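Local coordinates for nidogen (Mus musculus, PDB 1NPE), which is a basement membrane glycoprotein, also called entactin, whose YWTD beta-propeller domain probably binds laminin and so helps link the matrix networks, at residues L136-W141 against K147-H152. Numbering follows the deposited sequence.
Sequences LYWTDW and KIETSH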
ATOM      1  N   LEU A 136      14.708  11.987  -4.211  1.00 16.40           N
ATOM      2  CA  LEU A 136      13.509  11.258  -3.817  1.00 14.66           C
ATOM      3  C   LEU A 136      13.369  10.040  -4.729  1.00 14.94           C
ATOM      4  O   LEU A 136      13.597  10.140  -5.936  1.00 16.08           O
ATOM      5  CB  LEU A 136      12.289  12.171  -3.986  1.00 13.95           C
ATOM      6  CG  LEU A 136      10.919  11.698  -3.501  1.00 15.65           C
ATOM      7  CD1 LEU A 136      10.946  11.426  -1.998  1.00 15.12           C
ATOM      8  CD2 LEU A 136       9.887  12.756  -3.819  1.00 15.96           C
ATOM      9  N   TYR A 137      12.987   8.900  -4.153  1.00 14.23           N
ATOM     10  CA  TYR A 137      12.813   7.654  -4.907  1.00 12.96           C
ATOM     11  C   TYR A 137      11.516   6.943  -4.494  1.00 12.51           C
ATOM     12  O   TYR A 137      11.170   6.904  -3.313  1.00 11.11           O
ATOM     13  CB  TYR A 137      13.986   6.695  -4.641  1.00 13.01           C
ATOM     14  CG  TYR A 137      15.372   7.282  -4.857  1.00 14.65           C
ATOM     15  CD1 TYR A 137      16.082   7.853  -3.799  1.00 14.12           C
ATOM     16  CD2 TYR A 137      15.983   7.241  -6.112  1.00 14.32           C
ATOM     17  CE1 TYR A 137      17.366   8.367  -3.987  1.00 15.12           C
ATOM     18  CE2 TYR A 137      17.258   7.750  -6.311  1.00 15.69           C
ATOM     19  CZ  TYR A 137      17.946   8.314  -5.244  1.00 17.49           C
ATOM     20  OH  TYR A 137      19.207   8.833  -5.445  1.00 18.61           O
ATOM     21  N   TRP A 138      10.820   6.340  -5.450  1.00 13.37           N
ATOM     22  CA  TRP A 138       9.588   5.625  -5.115  1.00 13.32           C
ATOM     23  C   TRP A 138       9.274   4.490  -6.066  1.00 13.23           C
ATOM     24  O   TRP A 138       9.847   4.406  -7.156  1.00 12.44           O
ATOM     25  CB  TRP A 138       8.396   6.584  -5.054  1.00 13.41           C
ATOM     26  CG  TRP A 138       7.999   7.187  -6.374  1.00 14.44           C
ATOM     27  CD1 TRP A 138       7.076   6.694  -7.261  1.00 13.88           C
ATOM     28  CD2 TRP A 138       8.454   8.430  -6.920  1.00 13.14           C
ATOM     29  NE1 TRP A 138       6.926   7.559  -8.316  1.00 15.01           N
ATOM     30  CE2 TRP A 138       7.757   8.634  -8.132  1.00 15.24           C
ATOM     31  CE3 TRP A 138       9.377   9.397  -6.500  1.00 12.10           C
ATOM     32  CZ2 TRP A 138       7.953   9.773  -8.930  1.00 16.07           C
ATOM     33  CZ3 TRP A 138       9.573  10.525  -7.292  1.00 14.08           C
ATOM     34  CH2 TRP A 138       8.863  10.703  -8.494  1.00 14.64           C
ATOM     35  N   THR A 139       8.388   3.597  -5.627  1.00 13.11           N
ATOM     36  CA  THR A 139       7.961   2.473  -6.454  1.00 13.66           C
ATOM     37  C   THR A 139       6.487   2.654  -6.784  1.00 14.72           C
ATOM     38  O   THR A 139       5.754   3.331  -6.058  1.00 16.15           O
ATOM     39  CB  THR A 139       8.100   1.103  -5.742  1.00 12.89           C
ATOM     40  OG1 THR A 139       7.095   0.978  -4.728  1.00 14.41           O
ATOM     41  CG2 THR A 139       9.465   0.952  -5.114  1.00 12.18           C
ATOM     42  N   ASP A 140       6.076   2.084  -7.906  1.00 15.37           N
ATOM     43  CA  ASP A 140       4.684   2.118  -8.334  1.00 16.30           C
ATOM     44  C   ASP A 140       4.470   0.707  -8.852  1.00 14.74           C
ATOM     45  O   ASP A 140       4.986   0.340  -9.903  1.00 15.44           O
ATOM     46  CB  ASP A 140       4.462   3.151  -9.449  1.00 17.10           C
ATOM     47  CG  ASP A 140       2.984   3.294  -9.848  1.00 18.87           C
ATOM     48  OD1 ASP A 140       2.202   2.333  -9.703  1.00 18.38           O
ATOM     49  OD2 ASP A 140       2.599   4.374 -10.333  1.00 20.14           O
ATOM     50  N   TRP A 141       3.731  -0.095  -8.097  1.00 15.44           N
ATOM     51  CA  TRP A 141       3.510  -1.476  -8.506  1.00 15.73           C
ATOM     52  C   TRP A 141       2.454  -1.710  -9.578  1.00 14.63           C
ATOM     53  O   TRP A 141       1.981  -2.834  -9.743  1.00 17.20           O
ATOM     54  CB  TRP A 141       3.322  -2.397  -7.291  1.00 12.47           C
ATOM     55  CG  TRP A 141       2.192  -2.049  -6.404  1.00 12.92           C
ATOM     56  CD1 TRP A 141       2.228  -1.226  -5.320  1.00 13.09           C
ATOM     57  CD2 TRP A 141       0.863  -2.573  -6.470  1.00 12.87           C
ATOM     58  NE1 TRP A 141       1.005  -1.209  -4.696  1.00 13.32           N
ATOM     59  CE2 TRP A 141       0.148  -2.031  -5.379  1.00 14.47           C
ATOM     60  CE3 TRP A 141       0.207  -3.456  -7.341  1.00 16.50           C
ATOM     61  CZ2 TRP A 141      -1.198  -2.341  -5.131  1.00 16.34           C
ATOM     62  CZ3 TRP A 141      -1.140  -3.767  -7.099  1.00 16.16           C
ATOM     63  CH2 TRP A 141      -1.822  -3.209  -6.000  1.00 15.80           C
ATOM     64  N   LYS A 147       7.197   0.412 -11.955  1.00 17.69           N
ATOM     65  CA  LYS A 147       8.392   1.228 -12.109  1.00 19.10           C
ATOM     66  C   LYS A 147       9.013   1.749 -10.822  1.00 17.71           C
ATOM     67  O   LYS A 147       8.391   1.732  -9.759  1.00 18.81           O
ATOM     68  CB  LYS A 147       8.106   2.399 -13.057  1.00 21.22           C
ATOM     69  CG  LYS A 147       6.901   3.224 -12.664  1.00 26.01           C
ATOM     70  CD  LYS A 147       6.560   4.293 -13.691  1.00 29.20           C
ATOM     71  CE  LYS A 147       5.389   5.139 -13.196  1.00 33.19           C
ATOM     72  NZ  LYS A 147       5.084   6.305 -14.076  1.00 37.52           N
ATOM     73  N   ILE A 148      10.290   2.096 -10.922  1.00 16.21           N
ATOM     74  CA  ILE A 148      11.046   2.686  -9.827  1.00 16.50           C
ATOM     75  C   ILE A 148      11.352   4.073 -10.387  1.00 18.29           C
ATOM     76  O   ILE A 148      11.919   4.193 -11.476  1.00 19.33           O
ATOM     77  CB  ILE A 148      12.390   1.950  -9.562  1.00 15.79           C
ATOM     78  CG1 ILE A 148      12.153   0.457  -9.322  1.00 14.30           C
ATOM     79  CG2 ILE A 148      13.092   2.559  -8.355  1.00 14.30           C
ATOM     80  CD1 ILE A 148      11.357   0.144  -8.070  1.00 17.75           C
ATOM     81  N   GLU A 149      10.922   5.118  -9.694  1.00 18.73           N
ATOM     82  CA  GLU A 149      11.175   6.472 -10.178  1.00 19.18           C
ATOM     83  C   GLU A 149      11.989   7.291  -9.203  1.00 19.01           C
ATOM     84  O   GLU A 149      12.081   6.973  -8.015  1.00 18.34           O
ATOM     85  CB  GLU A 149       9.866   7.226 -10.441  1.00 22.01           C
ATOM     86  CG  GLU A 149       8.975   6.670 -11.538  1.00 25.77           C
ATOM     87  CD  GLU A 149       7.884   7.650 -11.945  1.00 28.77           C
ATOM     88  OE1 GLU A 149       8.169   8.569 -12.747  1.00 30.05           O
ATOM     89  OE2 GLU A 149       6.741   7.507 -11.464  1.00 30.46           O
ATOM     90  N   THR A 150      12.571   8.362  -9.722  1.00 18.67           N
ATOM     91  CA  THR A 150      13.345   9.270  -8.905  1.00 19.20           C
ATOM     92  C   THR A 150      13.061  10.696  -9.341  1.00 19.62           C
ATOM     93  O   THR A 150      12.570  10.942 -10.442  1.00 21.89           O
ATOM     94  CB  THR A 150      14.873   9.007  -8.994  1.00 18.79           C
ATOM     95  OG1 THR A 150      15.544   9.819  -8.029  1.00 18.13           O
ATOM     96  CG2 THR A 150      15.418   9.370 -10.358  1.00 18.26           C
ATOM     97  N   SER A 151      13.337  11.629  -8.444  1.00 19.88           N
ATOM     98  CA  SER A 151      13.173  13.046  -8.728  1.00 19.33           C
ATOM     99  C   SER A 151      13.917  13.789  -7.640  1.00 18.00           C
ATOM    100  O   SER A 151      14.367  13.183  -6.661  1.00 18.33           O
ATOM    101  CB  SER A 151      11.696  13.453  -8.708  1.00 18.22           C
ATOM    102  OG  SER A 151      11.233  13.674  -7.383  1.00 19.84           O
ATOM    103  N   HIS A 152      14.096  15.088  -7.834  1.00 16.08           N
ATOM    104  CA  HIS A 152      14.737  15.903  -6.816  1.00 17.76           C
ATOM    105  C   HIS A 152      13.657  16.019  -5.730  1.00 15.09           C
ATOM    106  O   HIS A 152      12.469  15.878  -6.018  1.00 14.39           O
ATOM    107  CB  HIS A 152      15.053  17.313  -7.352  1.00 19.95           C
ATOM    108  CG  HIS A 152      16.232  17.385  -8.276  1.00 24.38           C
ATOM    109  ND1 HIS A 152      16.535  18.520  -9.001  1.00 27.61           N
ATOM    110  CD2 HIS A 152      17.210  16.490  -8.557  1.00 27.61           C
ATOM    111  CE1 HIS A 152      17.651  18.324  -9.680  1.00 28.23           C
ATOM    112  NE2 HIS A 152      18.080  17.100  -9.429  1.00 27.57           N
TER
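Trp-138 and Glu-149, a hydrogen-bonded antiparallel pair, bury the most surface where strands 135-140 and 147-152 run side by side. With CG between its own backbone N and carbonyl carbon (chi1 67°), the indole swings over toward the partner strand. Glu-149 CB rides over one face of it, 3.8 Å from the centroid of the five-membered ring, a CH-pi contact. Farther along, the plane of the Glu-149 carboxylate is turned 61° from the indole. Its OE2 receives a weak, bent hydrogen bond from Trp-138 NE1, at 3.2 Å. The same OE2 forms salt bridges with Lys-147 NZ, at 3.3 Å, and with Arg-158, which probably favours the ionised acid. Ser-151 OG lies in the indole plane at its rim, 3.6 Å from Trp-138 CZ3. With an alanine here in place of the indole, Glu-149 CB would probably lose its aromatic platform and OE2 its weak NE1 donor, and a gap would open beside Glu-149 and Ser-151. Beyond the indole, the Lys-147 chain runs alongside Asp-140, CG to CB 4.0 Å, and its NZ also reaches Gly-120 O. Between the strands, Leu-136 O accepts from Ser-151 N and Thr-150 OG1, both at 2.9 Å, from opposite faces of its plane. On the sheet face of Tyr-137, Thr-150 OG1 also abuts that ring, 3.2 Å from CE2, while Ile-148 CD1 packs on Thr-139 CG2. The two strands are the middle pair of a four-stranded antiparallel blade of the YWTD beta-propeller, the first bearing the Tyr-Trp-Thr-Asp signature. Strands 124-130 and 159-162 flank them; Phe-117 of the preceding blade meets the Trp-138 ring, and Phe-174 and Leu-172 on strand 169-175 of the next blade pack against Tyr-137.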